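Local coordinates for protein glycoside Hydrolase (Bacteroides plebeius, PDB 5T3B) that is a family 50 glycoside hydrolase from a human gut Bacteroides species and probably cleaves glycosidic bonds in complex polysaccharides, at residues 330-343 against 355-369. Sequence-based numbering, arbitrary orientation. Where two conformers were deposited one is given.
With EDO (1,2-ethanediol), chain M; EDO (1,2-ethanediol), chain E; EDO (1,2-ethanediol), chain P; EDO (1,2-ethanediol), chain L.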
ATOM      1  N   LEU A 330       7.940  -4.075  16.166  1.00  9.83           N
ATOM      2  CA  LEU A 330       7.994  -3.780  14.723  1.00  9.67           C
ATOM      3  C   LEU A 330       6.599  -4.002  14.160  1.00  9.85           C
ATOM      4  O   LEU A 330       6.050  -5.092  14.351  1.00 11.37           O
ATOM      5  CB  LEU A 330       9.000  -4.702  14.088  1.00 10.53           C
ATOM      6  CG  LEU A 330       9.276  -4.493  12.616  1.00 10.95           C
ATOM      7  CD1 LEU A 330       9.828  -3.095  12.351  1.00 14.11           C
ATOM      8  CD2 LEU A 330      10.216  -5.577  12.113  1.00 13.43           C
ATOM      9  N   LEU A 331       6.056  -3.056  13.399  1.00  9.10           N
ATOM     10  CA  LEU A 331       4.748  -3.222  12.802  1.00  8.63           C
ATOM     11  C   LEU A 331       4.789  -4.118  11.572  1.00  8.32           C
ATOM     12  O   LEU A 331       5.610  -3.928  10.668  1.00  9.17           O
ATOM     13  CB  LEU A 331       4.101  -1.892  12.439  1.00  8.67           C
ATOM     14  CG  LEU A 331       3.863  -0.919  13.583  1.00  9.58           C
ATOM     15  CD1 LEU A 331       3.145   0.322  13.085  1.00 10.45           C
ATOM     16  CD2 LEU A 331       3.083  -1.585  14.702  1.00 11.87           C
ATOM     17  N   TYR A 332       3.793  -5.017  11.520  1.00  8.27           N
ATOM     18  CA  TYR A 332       3.582  -5.877  10.390  1.00  7.67           C
ATOM     19  C   TYR A 332       2.470  -5.275   9.537  1.00  7.82           C
ATOM     20  O   TYR A 332       1.325  -5.174   9.947  1.00  8.45           O
ATOM     21  CB  TYR A 332       3.271  -7.285  10.818  1.00  7.33           C
ATOM     22  CG  TYR A 332       3.008  -8.245   9.689  1.00  8.72           C
ATOM     23  CD1 TYR A 332       3.683  -8.150   8.477  1.00  9.03           C
ATOM     24  CD2 TYR A 332       2.062  -9.217   9.823  1.00  8.96           C
ATOM     25  CE1 TYR A 332       3.432  -9.031   7.422  1.00  8.94           C
ATOM     26  CE2 TYR A 332       1.796 -10.114   8.827  1.00 10.69           C
ATOM     27  CZ  TYR A 332       2.454 -10.024   7.610  1.00  9.55           C
ATOM     28  OH  TYR A 332       2.184 -10.853   6.573  1.00 12.85           O
ATOM     29  N   LEU A 333       2.853  -4.887   8.306  1.00  8.10           N
ATOM     30  CA  LEU A 333       1.930  -4.154   7.395  1.00  8.18           C
ATOM     31  C   LEU A 333       1.397  -5.054   6.295  1.00  8.38           C
ATOM     32  O   LEU A 333       0.841  -4.518   5.328  1.00  9.58           O
ATOM     33  CB  LEU A 333       2.658  -2.962   6.820  1.00  7.97           C
ATOM     34  CG  LEU A 333       3.357  -2.024   7.800  1.00  9.00           C
ATOM     35  CD1 LEU A 333       4.112  -0.930   7.061  1.00  9.88           C
ATOM     36  CD2 LEU A 333       2.407  -1.403   8.790  1.00  9.99           C
ATOM     37  N   GLY A 334       1.472  -6.352   6.463  1.00  8.38           N
ATOM     38  CA  GLY A 334       0.784  -7.258   5.558  1.00  9.27           C
ATOM     39  C   GLY A 334       1.516  -7.617   4.289  1.00  7.55           C
ATOM     40  O   GLY A 334       2.738  -7.564   4.202  1.00  8.93           O
ATOM     41  N   SER A 335       0.725  -8.073   3.319  1.00  7.66           N
ATOM     42  CA  SER A 335       1.229  -8.690   2.080  1.00  8.20           C
ATOM     43  C   SER A 335       0.763  -8.002   0.797  1.00  7.64           C
ATOM     44  O   SER A 335       1.030  -8.543  -0.268  1.00  8.28           O
ATOM     45  CB  SER A 335       0.783 -10.161   1.993  1.00  9.80           C
ATOM     46  OG  SER A 335      -0.606 -10.292   1.791  1.00  9.54           O
ATOM     47  N   ARG A 336       0.163  -6.820   0.897  1.00  7.24           N
ATOM     48  CA  ARG A 336      -0.124  -6.011  -0.295  1.00  7.20           C
ATOM     49  C   ARG A 336      -1.124  -6.756  -1.196  1.00  6.99           C
ATOM     50  O   ARG A 336      -0.807  -7.226  -2.266  1.00  7.94           O
ATOM     51  CB  ARG A 336       1.160  -5.588  -0.980  1.00  7.99           C
ATOM     52  CG  ARG A 336       2.187  -5.021  -0.026  1.00  8.04           C
ATOM     53  CD  ARG A 336       3.582  -4.924  -0.598  1.00  7.77           C
ATOM     54  NE  ARG A 336       3.618  -4.017  -1.730  1.00  7.82           N
ATOM     55  CZ  ARG A 336       3.710  -2.704  -1.599  1.00  7.54           C
ATOM     56  NH1 ARG A 336       3.650  -1.922  -2.671  1.00  8.57           N
ATOM     57  NH2 ARG A 336       3.943  -2.146  -0.430  1.00  7.67           N
ATOM     58  N   LEU A 337      -2.342  -6.883  -0.652  1.00  7.39           N
ATOM     59  CA  LEU A 337      -3.408  -7.612  -1.320  1.00  7.03           C
ATOM     60  C   LEU A 337      -3.820  -6.857  -2.538  1.00  7.52           C
ATOM     61  O   LEU A 337      -3.721  -5.639  -2.616  1.00 10.50           O
ATOM     62  CB  LEU A 337      -4.617  -7.756  -0.355  1.00  7.67           C
ATOM     63  CG  LEU A 337      -4.343  -8.664   0.868  1.00  8.66           C
ATOM     64  CD1 LEU A 337      -5.368  -8.405   1.936  1.00  9.96           C
ATOM     65  CD2 LEU A 337      -4.350 -10.130   0.454  1.00  9.52           C
ATOM     66  N   HIS A 338      -4.354  -7.588  -3.533  1.00  8.02           N
ATOM     67  CA  HIS A 338      -4.674  -6.995  -4.805  1.00  8.04           C
ATOM     68  C   HIS A 338      -5.824  -7.757  -5.434  1.00  9.36           C
ATOM     69  O   HIS A 338      -6.406  -8.646  -4.803  1.00  9.79           O
ATOM     70  CB  HIS A 338      -3.444  -6.928  -5.725  1.00  8.44           C
ATOM     71  CG  HIS A 338      -3.097  -8.237  -6.314  1.00  8.99           C
ATOM     72  ND1 HIS A 338      -3.032  -9.394  -5.586  1.00  9.09           N
ATOM     73  CD2 HIS A 338      -2.782  -8.569  -7.588  1.00 10.30           C
ATOM     74  CE1 HIS A 338      -2.733 -10.397  -6.380  1.00 10.35           C
ATOM     75  NE2 HIS A 338      -2.577  -9.921  -7.613  1.00 11.16           N
ATOM     76  N   SER A 339      -6.153  -7.420  -6.689  1.00  9.36           N
ATOM     77  CA  SER A 339      -6.957  -8.305  -7.546  1.00 11.67           C
ATOM     78  C   SER A 339      -8.228  -8.757  -6.826  1.00 10.21           C
ATOM     79  O   SER A 339      -8.931  -7.961  -6.173  1.00 10.00           O
ATOM     80  CB  SER A 339      -6.026  -9.477  -8.082  1.00 14.41           C
ATOM     81  OG  SER A 339      -6.700 -10.425  -8.897  1.00 19.02           O
ATOM     82  N   LEU A 340      -8.500 -10.045  -6.951  1.00 10.52           N
ATOM     83  CA  LEU A 340      -9.634 -10.669  -6.242  1.00 10.32           C
ATOM     84  C   LEU A 340      -9.411 -10.857  -4.722  1.00  9.21           C
ATOM     85  O   LEU A 340     -10.355 -10.679  -3.950  1.00 10.23           O
ATOM     86  CB  LEU A 340     -10.020 -11.976  -6.895  1.00 11.84           C
ATOM     87  CG  LEU A 340     -10.431 -11.933  -8.325  1.00 14.73           C
ATOM     88  CD1 LEU A 340     -10.770 -13.309  -8.815  1.00 15.74           C
ATOM     89  CD2 LEU A 340     -11.626 -11.061  -8.446  1.00 20.26           C
ATOM     90  N   PRO A 341      -8.157 -11.147  -4.307  1.00  8.89           N
ATOM     91  CA  PRO A 341      -8.003 -11.412  -2.856  1.00  9.73           C
ATOM     92  C   PRO A 341      -8.431 -10.280  -1.954  1.00  8.95           C
ATOM     93  O   PRO A 341      -8.965 -10.528  -0.876  1.00 10.18           O
ATOM     94  CB  PRO A 341      -6.527 -11.710  -2.728  1.00 10.28           C
ATOM     95  CG  PRO A 341      -6.195 -12.406  -4.016  1.00 10.85           C
ATOM     96  CD  PRO A 341      -6.988 -11.647  -5.042  1.00  9.52           C
ATOM     97  N   LYS A 342      -8.213  -9.023  -2.360  1.00  9.09           N
ATOM     98  CA  LYS A 342      -8.608  -7.906  -1.518  1.00  9.34           C
ATOM     99  C   LYS A 342     -10.120  -7.809  -1.252  1.00  9.81           C
ATOM    100  O   LYS A 342     -10.546  -7.140  -0.339  1.00 11.43           O
ATOM    101  CB  LYS A 342      -8.072  -6.588  -2.035  1.00  9.42           C
ATOM    102  CG  LYS A 342      -8.744  -6.115  -3.300  1.00  9.74           C
ATOM    103  CD  LYS A 342      -8.264  -4.743  -3.795  1.00  9.86           C
ATOM    104  CE  LYS A 342      -8.971  -4.248  -5.049  1.00 10.21           C
ATOM    105  NZ  LYS A 342      -8.613  -5.055  -6.218  1.00 10.68           N
ATOM    106  N   TYR A 343     -10.914  -8.473  -2.103  1.00  9.38           N
ATOM    107  CA  TYR A 343     -12.334  -8.472  -1.939  1.00 10.62           C
ATOM    108  C   TYR A 343     -12.848  -9.674  -1.186  1.00 11.14           C
ATOM    109  O   TYR A 343     -14.033  -9.789  -0.903  1.00 16.12           O
ATOM    110  CB  TYR A 343     -13.046  -8.405  -3.325  1.00 11.44           C
ATOM    111  CG  TYR A 343     -12.831  -7.104  -4.085  1.00 11.29           C
ATOM    112  CD1 TYR A 343     -13.304  -5.901  -3.592  1.00 12.92           C
ATOM    113  CD2 TYR A 343     -12.227  -7.097  -5.324  1.00 11.87           C
ATOM    114  CE1 TYR A 343     -13.134  -4.714  -4.307  1.00 12.98           C
ATOM    115  CE2 TYR A 343     -12.089  -5.941  -6.068  1.00 12.13           C
ATOM    116  CZ  TYR A 343     -12.530  -4.745  -5.566  1.00 11.48           C
ATOM    117  OH  TYR A 343     -12.383  -3.580  -6.318  1.00 12.11           O
ATOM    118  N   CYS A 355      -2.356  -8.740  11.124  1.00 10.72           N
ATOM    119  CA  CYS A 355      -1.615  -7.613  10.611  1.00 10.89           C
ATOM    120  C   CYS A 355      -1.852  -6.415  11.540  1.00  9.73           C
ATOM    121  O   CYS A 355      -2.960  -6.203  12.028  1.00 11.86           O
ATOM    122  CB  CYS A 355      -2.036  -7.236   9.200  1.00 11.73           C
ATOM    123  SG  CYS A 355      -1.757  -8.466   7.954  1.00 13.85           S
ATOM    124  N   ASP A 356      -0.816  -5.614  11.781  1.00  9.21           N
ATOM    125  CA  ASP A 356      -1.067  -4.334  12.412  1.00  9.28           C
ATOM    126  C   ASP A 356      -1.820  -3.360  11.521  1.00  9.71           C
ATOM    127  O   ASP A 356      -2.653  -2.583  11.958  1.00 10.12           O
ATOM    128  CB  ASP A 356       0.236  -3.743  12.890  1.00 10.73           C
ATOM    129  CG  ASP A 356       0.885  -4.624  13.940  1.00 10.87           C
ATOM    130  OD1 ASP A 356       0.287  -4.716  15.065  1.00 14.88           O
ATOM    131  OD2 ASP A 356       1.962  -5.222  13.708  1.00 11.45           O
ATOM    132  N   VAL A 357      -1.484  -3.397  10.222  1.00  9.05           N
ATOM    133  CA  VAL A 357      -2.197  -2.638   9.186  1.00  8.82           C
ATOM    134  C   VAL A 357      -2.293  -3.588   7.988  1.00  7.63           C
ATOM    135  O   VAL A 357      -1.316  -4.240   7.664  1.00  9.64           O
ATOM    136  CB  VAL A 357      -1.448  -1.360   8.766  1.00  9.27           C
ATOM    137  CG1 VAL A 357      -2.234  -0.574   7.753  1.00 10.07           C
ATOM    138  CG2 VAL A 357      -1.116  -0.502   9.973  1.00 10.01           C
ATOM    139  N   ILE A 358      -3.468  -3.643   7.381  1.00  7.64           N
ATOM    140  CA  ILE A 358      -3.683  -4.422   6.183  1.00  7.76           C
ATOM    141  C   ILE A 358      -3.235  -3.612   4.975  1.00  7.93           C
ATOM    142  O   ILE A 358      -3.748  -2.513   4.764  1.00 12.73           O
ATOM    143  CB  ILE A 358      -5.148  -4.830   6.048  1.00  8.43           C
ATOM    144  CG1 ILE A 358      -5.616  -5.588   7.288  1.00  9.35           C
ATOM    145  CG2 ILE A 358      -5.367  -5.663   4.790  1.00 10.25           C
ATOM    146  CD1 ILE A 358      -7.088  -5.793   7.352  1.00 10.77           C
ATOM    147  N   SER A 359      -2.299  -4.106   4.176  1.00  7.50           N
ATOM    148  CA  SER A 359      -1.922  -3.382   2.980  1.00  6.89           C
ATOM    149  C   SER A 359      -2.712  -3.885   1.796  1.00  7.44           C
ATOM    150  O   SER A 359      -2.882  -5.122   1.577  1.00  7.68           O
ATOM    151  CB  SER A 359      -0.415  -3.499   2.727  1.00  7.29           C
ATOM    152  OG  SER A 359       0.059  -4.830   2.888  1.00  8.61           O
ATOM    153  N   ILE A 360      -3.132  -2.924   0.959  1.00  7.15           N
ATOM    154  CA  ILE A 360      -3.936  -3.182  -0.247  1.00  7.75           C
ATOM    155  C   ILE A 360      -3.360  -2.340  -1.398  1.00  7.18           C
ATOM    156  O   ILE A 360      -3.288  -1.122  -1.275  1.00  7.95           O
ATOM    157  CB  ILE A 360      -5.412  -2.882  -0.013  1.00 10.55           C
ATOM    158  CG1 ILE A 360      -5.960  -3.847   1.128  1.00 12.65           C
ATOM    159  CG2 ILE A 360      -6.200  -2.968  -1.306  1.00 11.75           C
ATOM    160  CD1 ILE A 360      -7.375  -3.572   1.557  1.00 13.85           C
ATOM    161  N   ASN A 361      -3.004  -3.008  -2.496  1.00  6.87           N
ATOM    162  CA  ASN A 361      -2.698  -2.313  -3.744  1.00  7.68           C
ATOM    163  C   ASN A 361      -4.019  -2.096  -4.463  1.00  9.77           C
ATOM    164  O   ASN A 361      -4.720  -3.057  -4.653  1.00  9.77           O
ATOM    165  CB  ASN A 361      -1.778  -3.146  -4.607  1.00  8.46           C
ATOM    166  CG  ASN A 361      -0.370  -3.364  -4.037  1.00  8.25           C
ATOM    167  OD1 ASN A 361       0.045  -2.722  -3.092  1.00  9.46           O
ATOM    168  ND2 ASN A 361       0.390  -4.188  -4.694  1.00  8.77           N
ATOM    169  N   TYR A 362      -4.363  -0.888  -4.841  1.00  8.47           N
ATOM    170  CA  TYR A 362      -5.735  -0.537  -5.258  1.00  8.04           C
ATOM    171  C   TYR A 362      -5.784  -0.070  -6.691  1.00  8.07           C
ATOM    172  O   TYR A 362      -5.544   1.094  -6.983  1.00 10.09           O
ATOM    173  CB  TYR A 362      -6.363   0.476  -4.306  1.00  8.89           C
ATOM    174  CG  TYR A 362      -7.891   0.391  -4.190  1.00  9.19           C
ATOM    175  CD1 TYR A 362      -8.701  -0.159  -5.193  1.00 10.04           C
ATOM    176  CD2 TYR A 362      -8.562   0.858  -3.058  1.00  9.62           C
ATOM    177  CE1 TYR A 362     -10.091  -0.249  -5.046  1.00 10.42           C
ATOM    178  CE2 TYR A 362      -9.925   0.797  -2.930  1.00 10.09           C
ATOM    179  CZ  TYR A 362     -10.686   0.237  -3.925  1.00 10.00           C
ATOM    180  OH  TYR A 362     -12.051   0.190  -3.738  1.00 10.65           O
ATOM    181  N   TYR A 363      -6.031  -1.019  -7.592  1.00  8.33           N
ATOM    182  CA  TYR A 363      -6.072  -0.808  -9.017  1.00  8.07           C
ATOM    183  C   TYR A 363      -7.448  -1.117  -9.587  1.00  8.81           C
ATOM    184  O   TYR A 363      -8.293  -1.742  -8.998  1.00 10.48           O
ATOM    185  CB  TYR A 363      -5.039  -1.687  -9.681  1.00  8.86           C
ATOM    186  CG  TYR A 363      -3.603  -1.289  -9.390  1.00  8.42           C
ATOM    187  CD1 TYR A 363      -3.124  -0.079  -9.837  1.00  9.07           C
ATOM    188  CD2 TYR A 363      -2.778  -2.057  -8.595  1.00  9.91           C
ATOM    189  CE1 TYR A 363      -1.857   0.331  -9.585  1.00  9.90           C
ATOM    190  CE2 TYR A 363      -1.461  -1.685  -8.376  1.00  9.37           C
ATOM    191  CZ  TYR A 363      -1.013  -0.460  -8.850  1.00  8.37           C
ATOM    192  OH  TYR A 363       0.279  -0.048  -8.640  1.00 10.68           O
ATOM    193  N   SER A 364      -7.609  -0.588 -10.806  1.00  8.36           N
ATOM    194  CA  SER A 364      -8.720  -0.904 -11.704  1.00  9.94           C
ATOM    195  C   SER A 364     -10.007  -0.253 -11.363  1.00  8.55           C
ATOM    196  O   SER A 364     -11.058  -0.601 -11.955  1.00 10.62           O
ATOM    197  CB  SER A 364      -8.876  -2.403 -11.920  1.00 13.69           C
ATOM    198  OG  SER A 364      -7.621  -2.949 -12.405  1.00 18.08           O
ATOM    199  N   LYS A 365      -9.967   0.711 -10.429  0.50  9.29           N
ATOM    200  CA  LYS A 365     -11.137   1.504 -10.035  0.50 10.02           C
ATOM    201  C   LYS A 365     -10.822   2.968 -10.117  0.50  9.74           C
ATOM    202  O   LYS A 365      -9.741   3.431  -9.712  0.50  9.36           O
ATOM    203  CB  LYS A 365     -11.611   1.163  -8.626  0.50 11.37           C
ATOM    204  CG  LYS A 365     -12.169  -0.240  -8.469  0.50 11.67           C
ATOM    205  CD  LYS A 365     -13.475  -0.542  -9.194  0.50 14.91           C
ATOM    206  CE  LYS A 365     -13.725  -2.048  -9.184  0.50 19.51           C
ATOM    207  NZ  LYS A 365     -12.726  -2.795 -10.006  0.50 25.12           N
ATOM    208  N   TRP A 366     -11.743   3.729 -10.676  1.00  9.58           N
ATOM    209  CA  TRP A 366     -11.567   5.161 -10.697  1.00  9.70           C
ATOM    210  C   TRP A 366     -11.722   5.735  -9.288  1.00  9.16           C
ATOM    211  O   TRP A 366     -11.020   6.683  -8.898  1.00 10.46           O
ATOM    212  CB  TRP A 366     -12.536   5.812 -11.719  1.00  8.88           C
ATOM    213  CG  TRP A 366     -12.307   7.276 -11.865  1.00 10.51           C
ATOM    214  CD1 TRP A 366     -13.147   8.298 -11.502  1.00  9.98           C
ATOM    215  CD2 TRP A 366     -11.142   7.891 -12.434  1.00 10.20           C
ATOM    216  NE1 TRP A 366     -12.587   9.498 -11.830  1.00 10.81           N
ATOM    217  CE2 TRP A 366     -11.337   9.275 -12.376  1.00 10.56           C
ATOM    218  CE3 TRP A 366      -9.975   7.391 -12.992  1.00 11.43           C
ATOM    219  CZ2 TRP A 366     -10.394  10.172 -12.885  1.00 12.11           C
ATOM    220  CZ3 TRP A 366      -9.041   8.271 -13.439  1.00 12.03           C
ATOM    221  CH2 TRP A 366      -9.262   9.643 -13.402  1.00 11.20           C
ATOM    222  N   SER A 367     -12.732   5.233  -8.558  1.00  9.82           N
ATOM    223  CA  SER A 367     -13.054   5.737  -7.233  1.00  9.78           C
ATOM    224  C   SER A 367     -12.861   4.620  -6.199  1.00 10.29           C
ATOM    225  O   SER A 367     -13.303   3.480  -6.407  1.00 10.95           O
ATOM    226  CB  SER A 367     -14.493   6.194  -7.191  1.00 11.64           C
ATOM    227  OG  SER A 367     -14.794   7.123  -8.196  1.00 13.52           O
ATOM    228  N   PRO A 368     -12.255   4.939  -5.043  1.00  9.36           N
ATOM    229  CA  PRO A 368     -12.314   3.990  -3.936  1.00  9.43           C
ATOM    230  C   PRO A 368     -13.744   3.578  -3.623  1.00 10.13           C
ATOM    231  O   PRO A 368     -14.630   4.423  -3.696  1.00 11.38           O
ATOM    232  CB  PRO A 368     -11.688   4.788  -2.807  1.00 11.60           C
ATOM    233  CG  PRO A 368     -10.829   5.751  -3.470  1.00 11.86           C
ATOM    234  CD  PRO A 368     -11.556   6.164  -4.669  1.00 10.35           C
ATOM    235  N   GLU A 369     -13.969   2.293  -3.351  1.00  9.68           N
ATOM    236  CA  GLU A 369     -15.334   1.794  -3.231  1.00 10.49           C
ATOM    237  C   GLU A 369     -15.730   1.810  -1.758  1.00  9.68           C
ATOM    238  O   GLU A 369     -15.306   0.954  -1.006  1.00 10.12           O
ATOM    239  CB  GLU A 369     -15.365   0.383  -3.794  1.00  9.85           C
ATOM    240  CG  GLU A 369     -15.044   0.313  -5.277  1.00 10.27           C
ATOM    241  CD  GLU A 369     -14.565  -1.040  -5.698  1.00 10.99           C
ATOM    242  OE1 GLU A 369     -13.417  -1.421  -5.315  1.00 11.59           O
ATOM    243  OE2 GLU A 369     -15.344  -1.731  -6.366  1.00 13.11           O
TER
HETATM  244  C1  EDO M 511       4.343  -4.904  16.781  1.00 28.62           C
HETATM  245  O1  EDO M 511       3.878  -5.891  15.843  1.00 27.30           O
HETATM  246  C2  EDO M 511       3.378  -4.766  17.986  1.00 24.85           C
HETATM  247  O2  EDO M 511       2.121  -4.578  17.289  1.00 26.79           O
HETATM  248  C1  EDO E 503     -10.433  -6.590  -9.544  1.00 24.93           C
HETATM  249  O1  EDO E 503     -11.168  -5.380  -9.856  1.00 23.87           O
HETATM  250  C2  EDO E 503      -9.059  -6.581 -10.246  1.00 24.45           C
HETATM  251  O2  EDO E 503      -8.269  -5.647  -9.442  1.00 24.94           O
HETATM  252  C1  EDO P 514     -18.314   9.066  -8.198  1.00 35.79           C
HETATM  253  O1  EDO P 514     -17.532   8.066  -7.509  1.00 48.68           O
HETATM  254  C2  EDO P 514     -17.405   9.849  -9.108  1.00 34.82           C
HETATM  255  O2  EDO P 514     -17.088  11.254  -8.751  1.00 24.40           O
HETATM  256  C1  EDO L 510     -16.328 -14.345   0.705  1.00 35.59           C
HETATM  257  O1  EDO L 510     -17.532 -13.950   1.353  1.00 45.46           O
HETATM  258  C2  EDO L 510     -16.244 -13.413  -0.461  1.00 33.56           C
HETATM  259  O2  EDO L 510     -15.880 -12.116  -0.040  1.00 22.41           O
HETATM  260  O   HOH W   1      -2.126  -7.232   3.614  1.00 10.36           O
HETATM  261  O   HOH W   2      -6.149  -3.853  -6.744  1.00 10.20           O
HETATM  262  O   HOH W   3     -10.153  -3.552  -8.094  1.00 13.98           O
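Glu369 OE1 takes hydrogen bonds from two tyrosine hydroxyls. Tyr343 OH reaches its syn lone pair at 2.6 Å, and Tyr362 OH of its own segment uses the anti one. The carboxylate stands nearly perpendicular to the Tyr343 ring, 87° between planes, with OE1 at the ring edge. Replacing Glu369 by an alanine would probably leave both hydroxyls without their shared acceptor and Tyr343 OH without its direct bond to the other segment.

Ser359 OG is also held twice. It donates to Leu333 O at 2.6 Å, in the carbonyl plane, and accepts from Arg336 N at 2.8 Å. Its chi1 of 45° sets OG between the backbone N and the carbonyl carbon, which turns it to the 330-343 segment. Water 1 joins Ser335 N to Ser359 O.

The two segments flank helix 345-354, with 330-343 the loop before it. Strand 358-361 runs parallel to strand 385-394, consistent with the (beta/alpha)8 catalytic barrel of family 50 enzymes. The pairing of 330-343 with this strand is a single bridge, Leu337 with Ile360. Leu337 N bonds Ser359 O, and Asn361 N bonds Leu337 O at 2.7 Å. Asn361 OD1 lies over one face of the Arg336 guanidinium. The arginine also makes a salt bridge with Glu389 and a hydrogen bond to Asn253, while Asn361 OD1 bonds Thr388.

Lys342 CD packs on Ile360 CG2 at 3.7 Å. The lysine bends at chi4, and NZ donates to Ser339 O on a lone pair. Water 2 links NZ to Asn361 O and Tyr363 N.

Tyr332 N donates almost straight (178°) to the anti lone pair of Asp356 OD2, 2.9 Å away. Asp356 OD1 forms a salt bridge with Lys319. Cys355 SG sits obliquely to the Tyr332 ring, 4.6 Å from its centroid.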